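Local atomic coordinates of phospho-2-dehydro-3-deoxyheptonate aldolase/chorismate mutase (Thermus thermophilus, PDB entry 2D8D), a protein that probably rearranges chorismate to prephenate through its chorismate mutase domain, the part in this chain, and, through the rest of the protein, probably acts as a DAHP synthase. Residues Ser24-Leu29 / Lys79-Leu84; Arg35-Thr38 / Pro43-Asp46; Tyr56-Asn61 / Thr69-Phe74. All coordinates share one frame; numbering follows the deposited sequence.

Contact 1: residues Ser24-Leu29 / Lys79-Leu84; sequences SERGRL and KASLDL
Gly-27 and Ser-81 mark the closest backbone approach of helix segments 24-29 and 79-84, with a CA-CA distance of 6.5 Å. The absence of a side chain on Gly-27 suits this spot: Leu-84 packs directly on the helix backbone, with Leu-84 CD2 4.0 Å from Gly-27 O. Leu-84 can do this because its CG lies anti to the backbone N (chi1 -166°), which carries the branch across to the facing helix; the side chain also packs on Pro-64 of the second subunit.

Arg-26 works differently. Its chain runs extended from CG to NE and delivers the guanidinium alongside Ser-81, whose OG lies at the edge, close to the guanidinium plane. Arg-26 NH1 comes within 3.0 Å of Ser-81 OG, but the angle is too poor for a hydrogen bond; the hydroxyl is instead bonded to Ile-77 O, one turn back in its own helix. Long helix 4-40 against the C-terminal helix 67-84, in an all-helical dimer, is the plan of the type II (AroQ) chorismate mutases, whose active-site pockets lie between these helices and draw residues from both subunits. Consistent with that plan, Arg-26 NE bonds to Asn-16 OD1 of the second subunit. The Arg-26 side chain also packs on Ile-77 and Phe-78 of helix 67-84, and Val-12 of the second subunit packs against this arginine, a buried residue whose length lets it reach from helix 4-40 to the facing helix.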
loop_
_atom_site.group_PDB
_atom_site.type_symbol
_atom_site.label_atom_id
_atom_site.label_comp_id
_atom_site.label_asym_id
_atom_site.label_seq_id
_atom_site.Cartn_x
_atom_site.Cartn_y
_atom_site.Cartn_z
ATOM N N SER B 24 7.597 0.990 3.333
ATOM C CA SER B 24 9.033 1.197 3.467
ATOM C C SER B 24 9.703 -0.031 4.075
ATOM O O SER B 24 10.800 -0.410 3.668
ATOM C CB SER B 24 9.312 2.449 4.306
ATOM O OG SER B 24 8.827 3.612 3.646
ATOM N N GLU B 25 9.038 -0.654 5.042
ATOM C CA GLU B 25 9.574 -1.855 5.665
ATOM C C GLU B 25 9.659 -2.958 4.609
ATOM O O GLU B 25 10.655 -3.685 4.535
ATOM C CB GLU B 25 8.672 -2.312 6.807
ATOM C CG GLU B 25 9.254 -3.456 7.614
ATOM C CD GLU B 25 8.350 -3.900 8.741
ATOM O OE1 GLU B 25 7.450 -3.126 9.125
ATOM O OE2 GLU B 25 8.549 -5.021 9.254
ATOM N N ARG B 26 8.612 -3.079 3.796
ATOM C CA ARG B 26 8.586 -4.086 2.742
ATOM C C ARG B 26 9.733 -3.803 1.779
ATOM O O ARG B 26 10.389 -4.723 1.285
ATOM C CB ARG B 26 7.259 -4.044 1.975
ATOM C CG ARG B 26 7.053 -5.241 1.067
ATOM C CD ARG B 26 5.782 -5.126 0.242
ATOM N NE ARG B 26 5.468 -6.397 -0.400
ATOM C CZ ARG B 26 6.103 -6.887 -1.459
ATOM N NH1 ARG B 26 7.094 -6.211 -2.026
ATOM N NH2 ARG B 26 5.765 -8.077 -1.937
ATOM N N GLY B 27 9.962 -2.524 1.512
ATOM C CA GLY B 27 11.031 -2.143 0.614
ATOM C C GLY B 27 12.390 -2.589 1.116
ATOM O O GLY B 27 13.212 -3.093 0.345
ATOM N N ARG B 28 12.642 -2.412 2.408
ATOM C CA ARG B 28 13.926 -2.820 2.960
ATOM C C ARG B 28 14.086 -4.337 2.901
ATOM O O ARG B 28 15.186 -4.837 2.659
ATOM C CB ARG B 28 14.079 -2.324 4.400
ATOM C CG ARG B 28 14.110 -0.805 4.536
ATOM C CD ARG B 28 14.645 -0.391 5.899
ATOM N NE ARG B 28 13.881 -0.991 6.990
ATOM C CZ ARG B 28 12.702 -0.547 7.414
ATOM N NH1 ARG B 28 12.142 0.515 6.847
ATOM N NH2 ARG B 28 12.078 -1.172 8.401
ATOM N N LEU B 29 12.998 -5.072 3.108
ATOM C CA LEU B 29 13.055 -6.527 3.054
ATOM C C LEU B 29 13.389 -7.016 1.651
ATOM O O LEU B 29 14.237 -7.894 1.472
ATOM C CB LEU B 29 11.722 -7.128 3.501
ATOM C CG LEU B 29 11.422 -7.071 4.998
ATOM C CD1 LEU B 29 9.974 -7.458 5.242
ATOM C CD2 LEU B 29 12.364 -8.004 5.748
ATOM N N LYS B 79 5.640 -4.068 -8.433
ATOM C CA LYS B 79 6.344 -3.409 -9.528
ATOM C C LYS B 79 7.385 -2.445 -8.968
ATOM O O LYS B 79 8.525 -2.403 -9.434
ATOM C CB LYS B 79 5.351 -2.646 -10.411
ATOM C CG LYS B 79 6.009 -1.720 -11.424
ATOM C CD LYS B 79 5.014 -1.181 -12.446
ATOM C CE LYS B 79 3.922 -0.339 -11.806
ATOM N NZ LYS B 79 2.992 0.209 -12.833
ATOM N N ALA B 80 6.983 -1.677 -7.963
ATOM C CA ALA B 80 7.873 -0.711 -7.331
ATOM C C ALA B 80 9.071 -1.416 -6.707
ATOM O O ALA B 80 10.172 -0.865 -6.660
ATOM C CB ALA B 80 7.115 0.076 -6.270
ATOM N N SER B 81 8.845 -2.638 -6.231
ATOM C CA SER B 81 9.895 -3.436 -5.605
ATOM C C SER B 81 10.972 -3.849 -6.605
ATOM O O SER B 81 12.166 -3.716 -6.326
ATOM C CB SER B 81 9.290 -4.680 -4.953
ATOM O OG SER B 81 8.366 -4.323 -3.940
ATOM N N LEU B 82 10.557 -4.359 -7.761
ATOM C CA LEU B 82 11.519 -4.765 -8.782
ATOM C C LEU B 82 12.360 -3.563 -9.171
ATOM O O LEU B 82 13.580 -3.659 -9.310
ATOM C CB LEU B 82 10.810 -5.312 -10.024
ATOM C CG LEU B 82 10.611 -6.826 -10.102
ATOM C CD1 LEU B 82 10.007 -7.183 -11.451
ATOM C CD2 LEU B 82 11.947 -7.536 -9.923
ATOM N N ASP B 83 11.693 -2.428 -9.351
ATOM C CA ASP B 83 12.371 -1.196 -9.710
ATOM C C ASP B 83 13.460 -0.915 -8.685
ATOM O O ASP B 83 14.596 -0.618 -9.043
ATOM C CB ASP B 83 11.376 -0.034 -9.747
ATOM C CG ASP B 83 12.044 1.301 -10.017
ATOM O OD1 ASP B 83 12.744 1.417 -11.045
ATOM O OD2 ASP B 83 11.866 2.235 -9.205
ATOM N N LEU B 84 13.111 -1.034 -7.407
ATOM C CA LEU B 84 14.056 -0.778 -6.327
ATOM C C LEU B 84 15.205 -1.789 -6.300
ATOM O O LEU B 84 16.339 -1.432 -5.990
ATOM C CB LEU B 84 13.322 -0.777 -4.979
ATOM C CG LEU B 84 14.061 -0.218 -3.757
ATOM C CD1 LEU B 84 14.463 1.219 -4.010
ATOM C CD2 LEU B 84 13.166 -0.279 -2.536
#

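Contact 2: residues Arg35-Thr38 / Pro43-Asp46; sequences RLQT and PHYD
Gln-37 and His-44 form the tight centre of this contact, where the last turns of a helix meet the loop that follows it. The carboxamide oxygen Gln-37 OE1 sits at the edge of the imidazole, near its plane, only 3.0 Å from His-44 CD2. That carbon adjoins NE2, which donates to Gly-34 O, so its C-H is likely to be slightly positive and the short approach favourable. Gln-37 CB follows on the same ring atom, 3.7 Å from His-44 CD2, while the amide and ring planes stand 41° apart, neither stacked nor perpendicular. Glutamine suits the place because its chain, straight beyond CG (chi2 174°), reaches the loop and offers both a donor and an acceptor there.

The donor end is held less directly. Gln-37 NE2 lies 3.3 Å from Pro-43 O at an angle too poor for a hydrogen bond, and donates instead to a water, 3.0 Å from Gln-37 NE2. The water in turn donates to His-44 O, tying side chain to loop backbone.

Toward solvent the contact thins out. Thr-38 brings only OG1 to the ring edge, 3.2 Å from His-44 NE2, and that hydroxyl bonds to Gly-34 O of its own helix. Pro-43 contributes its carbonyl; its CB is directed away from the helix.

The loop touches all three helices of the chain: Gln-37 and Thr-38 meet it from the end of helix 4-40, His-44 leans on Leu-82 of helix 67-84, and Asp-46 N-caps helix 47-60 through OD1 to Arg-49 N. Asp-46 OD2 pairs with Arg-9 of the second subunit, whose Ile-5 packs on Gln-37.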
loop_
_atom_site.group_PDB
_atom_site.type_symbol
_atom_site.label_atom_id
_atom_site.label_comp_id
_atom_site.label_asym_id
_atom_site.label_seq_id
_atom_site.Cartn_x
_atom_site.Cartn_y
_atom_site.Cartn_z
ATOM N N ARG B 35 19.764 -8.343 -2.697
ATOM C CA ARG B 35 21.208 -8.411 -2.513
ATOM C C ARG B 35 21.645 -9.870 -2.458
ATOM O O ARG B 35 22.675 -10.242 -3.024
ATOM C CB ARG B 35 21.609 -7.684 -1.227
ATOM C CG ARG B 35 21.425 -6.173 -1.281
ATOM C CD ARG B 35 22.577 -5.493 -2.004
ATOM N NE ARG B 35 23.786 -5.445 -1.183
ATOM C CZ ARG B 35 23.936 -4.670 -0.111
ATOM N NH1 ARG B 35 22.954 -3.868 0.274
ATOM N NH2 ARG B 35 25.070 -4.696 0.576
ATOM N N LEU B 36 20.861 -10.702 -1.781
ATOM C CA LEU B 36 21.181 -12.121 -1.685
ATOM C C LEU B 36 21.061 -12.793 -3.045
ATOM O O LEU B 36 21.898 -13.618 -3.412
ATOM C CB LEU B 36 20.260 -12.815 -0.681
ATOM C CG LEU B 36 20.539 -12.494 0.789
ATOM C CD1 LEU B 36 19.466 -13.116 1.664
ATOM C CD2 LEU B 36 21.916 -13.009 1.178
ATOM N N GLN B 37 20.022 -12.443 -3.796
ATOM C CA GLN B 37 19.833 -13.033 -5.112
ATOM C C GLN B 37 20.988 -12.665 -6.033
ATOM O O GLN B 37 21.476 -13.503 -6.787
ATOM C CB GLN B 37 18.497 -12.581 -5.702
ATOM C CG GLN B 37 17.309 -13.120 -4.915
ATOM C CD GLN B 37 15.986 -12.566 -5.380
ATOM O OE1 GLN B 37 15.869 -11.378 -5.662
ATOM N NE2 GLN B 37 14.971 -13.422 -5.443
ATOM N N THR B 38 21.439 -11.418 -5.962
ATOM C CA THR B 38 22.551 -10.979 -6.794
ATOM C C THR B 38 23.818 -11.766 -6.484
ATOM O O THR B 38 24.504 -12.230 -7.394
ATOM C CB THR B 38 22.832 -9.475 -6.605
ATOM O OG1 THR B 38 21.767 -8.718 -7.190
ATOM C CG2 THR B 38 24.154 -9.087 -7.263
ATOM N N PRO B 43 17.666 -14.926 -10.160
ATOM C CA PRO B 43 16.862 -13.858 -10.758
ATOM C C PRO B 43 16.086 -13.072 -9.699
ATOM O O PRO B 43 15.812 -13.585 -8.616
ATOM C CB PRO B 43 15.944 -14.619 -11.710
ATOM C CG PRO B 43 15.728 -15.911 -10.987
ATOM C CD PRO B 43 17.122 -16.251 -10.509
ATOM N N HIS B 44 15.747 -11.826 -10.017
ATOM C CA HIS B 44 14.994 -10.963 -9.108
ATOM C C HIS B 44 13.495 -11.078 -9.372
ATOM O O HIS B 44 12.684 -11.043 -8.446
ATOM C CB HIS B 44 15.425 -9.504 -9.291
ATOM C CG HIS B 44 16.775 -9.196 -8.730
ATOM N ND1 HIS B 44 17.632 -8.284 -9.313
ATOM C CD2 HIS B 44 17.406 -9.640 -7.618
ATOM C CE1 HIS B 44 18.727 -8.184 -8.586
ATOM N NE2 HIS B 44 18.617 -8.998 -7.550
ATOM N N TYR B 45 13.138 -11.202 -10.644
ATOM C CA TYR B 45 11.743 -11.325 -11.049
ATOM C C TYR B 45 11.287 -12.769 -10.876
ATOM O O TYR B 45 11.879 -13.686 -11.443
ATOM C CB TYR B 45 11.597 -10.881 -12.508
ATOM C CG TYR B 45 10.249 -11.156 -13.136
ATOM C CD1 TYR B 45 9.066 -10.733 -12.529
ATOM C CD2 TYR B 45 10.158 -11.824 -14.355
ATOM C CE1 TYR B 45 7.827 -10.971 -13.122
ATOM C CE2 TYR B 45 8.928 -12.067 -14.957
ATOM C CZ TYR B 45 7.769 -11.637 -14.337
ATOM O OH TYR B 45 6.552 -11.869 -14.933
ATOM N N ASP B 46 10.236 -12.962 -10.084
ATOM C CA ASP B 46 9.694 -14.290 -9.820
ATOM C C ASP B 46 8.172 -14.232 -9.929
ATOM O O ASP B 46 7.478 -13.972 -8.944
ATOM C CB ASP B 46 10.098 -14.748 -8.415
ATOM C CG ASP B 46 9.781 -16.209 -8.160
ATOM O OD1 ASP B 46 8.827 -16.733 -8.768
ATOM O OD2 ASP B 46 10.480 -16.835 -7.335
HETATM O O HOH W 1 12.079 -12.771 -6.045
#

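Contact 3: residues Tyr56-Asn61 / Thr69-Phe74; sequences YLTAEN and TIRKLF
Leu-57 and Phe-74 make the main apolar contact between helix segments 56-60 and 69-74, whose axes approach to 9.5 Å and run broadly antiparallel, 145° between their N-to-C directions. A methyl group sits over the ring centre: Leu-57 CD1 stands 3.4 Å from the centroid of the Phe-74 ring, only 9° off its normal, a CH-pi contact over the middle of the face. The ring edge meets Ile-70 O in plane, one turn back in its own helix. Beside this pair, Leu-57 CB faces Ile-70 CG2 at 4.4 Å, a looser touch between branched chains. Replacing Phe-74 by an alanine would remove the ring and is likely to open a gap beside Leu-57 CD1, leaving that methyl freer to turn.

These two helices, joined by the short connection through residues 61-66, form a helical hairpin of the type II chorismate mutase fold, which here packs on the long helix of the second subunit. The apolar core continues into the dimer: Leu-20 of the second subunit packs on Leu-57 and Ile-70, and its Ile-19 on Phe-74.

Polar groups meet this interface with their flat or apolar sides. Asn-61 lays its amide face against Ile-70, with Asn-61 CG 3.7 Å from Ile-70 CG1; its polar ends are used nearby, ND2 by Asp-67 and Phe-65 O, OD1 by Gly-63 N, which fixes the amide's rotation. Thr-58 CG2 lies over one face of the Arg-71 guanidinium, 3.7 Å from Arg-71 NH2. Threonine suits both demands, since chi1 54° turns OG1 back to Leu-54 O and leaves the methyl to meet the arginine, whose chain bends at chi3 to come across.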
loop_
_atom_site.group_PDB
_atom_site.type_symbol
_atom_site.label_atom_id
_atom_site.label_comp_id
_atom_site.label_asym_id
_atom_site.label_seq_id
_atom_site.Cartn_x
_atom_site.Cartn_y
_atom_site.Cartn_z
ATOM N N TYR B 56 -3.047 -15.437 -1.938
ATOM C CA TYR B 56 -3.494 -15.410 -0.554
ATOM C C TYR B 56 -4.061 -14.054 -0.150
ATOM O O TYR B 56 -4.944 -13.986 0.701
ATOM C CB TYR B 56 -2.400 -15.887 0.434
ATOM C CG TYR B 56 -1.147 -15.048 0.594
ATOM C CD1 TYR B 56 0.094 -15.538 0.181
ATOM C CD2 TYR B 56 -1.186 -13.799 1.214
ATOM C CE1 TYR B 56 1.263 -14.810 0.384
ATOM C CE2 TYR B 56 -0.019 -13.062 1.419
ATOM C CZ TYR B 56 1.199 -13.574 1.000
ATOM O OH TYR B 56 2.348 -12.835 1.170
ATOM N N LEU B 57 -3.589 -12.977 -0.771
ATOM C CA LEU B 57 -4.105 -11.655 -0.437
ATOM C C LEU B 57 -5.545 -11.513 -0.916
ATOM O O LEU B 57 -6.378 -10.927 -0.222
ATOM C CB LEU B 57 -3.217 -10.567 -1.047
ATOM C CG LEU B 57 -1.831 -10.481 -0.396
ATOM C CD1 LEU B 57 -0.916 -9.598 -1.229
ATOM C CD2 LEU B 57 -1.963 -9.949 1.028
ATOM N N THR B 58 -5.854 -12.051 -2.090
ATOM C CA THR B 58 -7.227 -11.961 -2.569
ATOM C C THR B 58 -8.113 -12.902 -1.754
ATOM O O THR B 58 -9.256 -12.575 -1.449
ATOM C CB THR B 58 -7.337 -12.299 -4.068
ATOM O OG1 THR B 58 -6.756 -13.580 -4.317
ATOM C CG2 THR B 58 -6.624 -11.249 -4.904
ATOM N N ALA B 59 -7.583 -14.063 -1.382
ATOM C CA ALA B 59 -8.346 -15.019 -0.588
ATOM C C ALA B 59 -8.697 -14.436 0.778
ATOM O O ALA B 59 -9.802 -14.629 1.280
ATOM C CB ALA B 59 -7.547 -16.306 -0.410
ATOM N N GLU B 60 -7.756 -13.702 1.364
ATOM C CA GLU B 60 -7.928 -13.115 2.688
ATOM C C GLU B 60 -8.542 -11.717 2.705
ATOM O O GLU B 60 -8.799 -11.159 3.773
ATOM C CB GLU B 60 -6.572 -13.095 3.396
ATOM C CG GLU B 60 -6.026 -14.490 3.670
ATOM C CD GLU B 60 -4.522 -14.525 3.851
ATOM O OE1 GLU B 60 -3.950 -13.543 4.369
ATOM O OE2 GLU B 60 -3.911 -15.550 3.486
ATOM N N ASN B 61 -8.787 -11.161 1.523
ATOM C CA ASN B 61 -9.352 -9.822 1.404
ATOM C C ASN B 61 -10.633 -9.680 2.222
ATOM O O ASN B 61 -11.631 -10.345 1.949
ATOM C CB ASN B 61 -9.624 -9.514 -0.067
ATOM C CG ASN B 61 -10.284 -8.171 -0.267
ATOM O OD1 ASN B 61 -10.164 -7.276 0.569
ATOM N ND2 ASN B 61 -10.978 -8.017 -1.388
ATOM N N THR B 69 -9.258 -5.029 -7.199
ATOM C CA THR B 69 -8.594 -3.808 -6.751
ATOM C C THR B 69 -7.393 -4.167 -5.878
ATOM O O THR B 69 -6.316 -3.586 -6.023
ATOM C CB THR B 69 -9.557 -2.908 -5.950
ATOM O OG1 THR B 69 -10.623 -2.469 -6.804
ATOM C CG2 THR B 69 -8.823 -1.690 -5.404
ATOM N N ILE B 70 -7.584 -5.120 -4.971
ATOM C CA ILE B 70 -6.494 -5.557 -4.107
ATOM C C ILE B 70 -5.370 -6.099 -4.989
ATOM O O ILE B 70 -4.195 -5.803 -4.775
ATOM C CB ILE B 70 -6.972 -6.653 -3.119
ATOM C CG1 ILE B 70 -7.925 -6.038 -2.087
ATOM C CG2 ILE B 70 -5.780 -7.317 -2.441
ATOM C CD1 ILE B 70 -7.349 -4.851 -1.327
ATOM N N ARG B 71 -5.738 -6.883 -5.998
ATOM C CA ARG B 71 -4.758 -7.451 -6.915
ATOM C C ARG B 71 -3.998 -6.335 -7.636
ATOM O O ARG B 71 -2.775 -6.373 -7.740
ATOM C CB ARG B 71 -5.465 -8.348 -7.934
ATOM C CG ARG B 71 -4.546 -9.043 -8.923
ATOM C CD ARG B 71 -5.354 -9.884 -9.902
ATOM N NE ARG B 71 -6.097 -10.941 -9.223
ATOM C CZ ARG B 71 -5.548 -12.048 -8.734
ATOM N NH1 ARG B 71 -4.242 -12.252 -8.849
ATOM N NH2 ARG B 71 -6.304 -12.949 -8.123
ATOM N N LYS B 72 -4.735 -5.342 -8.124
ATOM C CA LYS B 72 -4.144 -4.211 -8.833
ATOM C C LYS B 72 -3.149 -3.447 -7.965
ATOM O O LYS B 72 -2.034 -3.148 -8.391
ATOM C CB LYS B 72 -5.250 -3.254 -9.289
ATOM C CG LYS B 72 -4.751 -2.020 -10.028
ATOM C CD LYS B 72 -5.847 -0.973 -10.174
ATOM C CE LYS B 72 -7.064 -1.528 -10.898
ATOM N NZ LYS B 72 -6.730 -2.017 -12.261
ATOM N N LEU B 73 -3.566 -3.127 -6.746
ATOM C CA LEU B 73 -2.713 -2.382 -5.831
ATOM C C LEU B 73 -1.439 -3.140 -5.488
ATOM O O LEU B 73 -0.348 -2.571 -5.515
ATOM C CB LEU B 73 -3.488 -2.035 -4.558
ATOM C CG LEU B 73 -4.641 -1.044 -4.759
ATOM C CD1 LEU B 73 -5.410 -0.885 -3.463
ATOM C CD2 LEU B 73 -4.099 0.302 -5.227
ATOM N N PHE B 74 -1.558 -4.425 -5.179
ATOM C CA PHE B 74 -0.362 -5.180 -4.851
ATOM C C PHE B 74 0.549 -5.371 -6.059
ATOM O O PHE B 74 1.766 -5.413 -5.907
ATOM C CB PHE B 74 -0.731 -6.502 -4.179
ATOM C CG PHE B 74 -0.922 -6.365 -2.692
ATOM C CD1 PHE B 74 0.179 -6.315 -1.840
ATOM C CD2 PHE B 74 -2.194 -6.219 -2.147
ATOM C CE1 PHE B 74 0.019 -6.115 -0.467
ATOM C CE2 PHE B 74 -2.364 -6.019 -0.775
ATOM C CZ PHE B 74 -1.253 -5.968 0.064
#

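In the fold
Along the chain, contact 1 spans the widest interval, joining helix 4-40 to helix 67-84, and contacts 2 and 3 fall in series between its two segments. Contacts 1 and 2 share helix 4-40 and lie on the same side of the chain's centre, about 12 Å apart between centres; they touch where Leu-82 packs on His-44 and Tyr-45. Contact 3 shares helix 67-84 with contact 1 but sits on the opposite side, its centre about 17 Å from that of contact 1 and about 23 Å from that of contact 2. Together they tie the three helices of the chorismate mutase domain together, and each also meets the second subunit, so fold and dimer are built jointly.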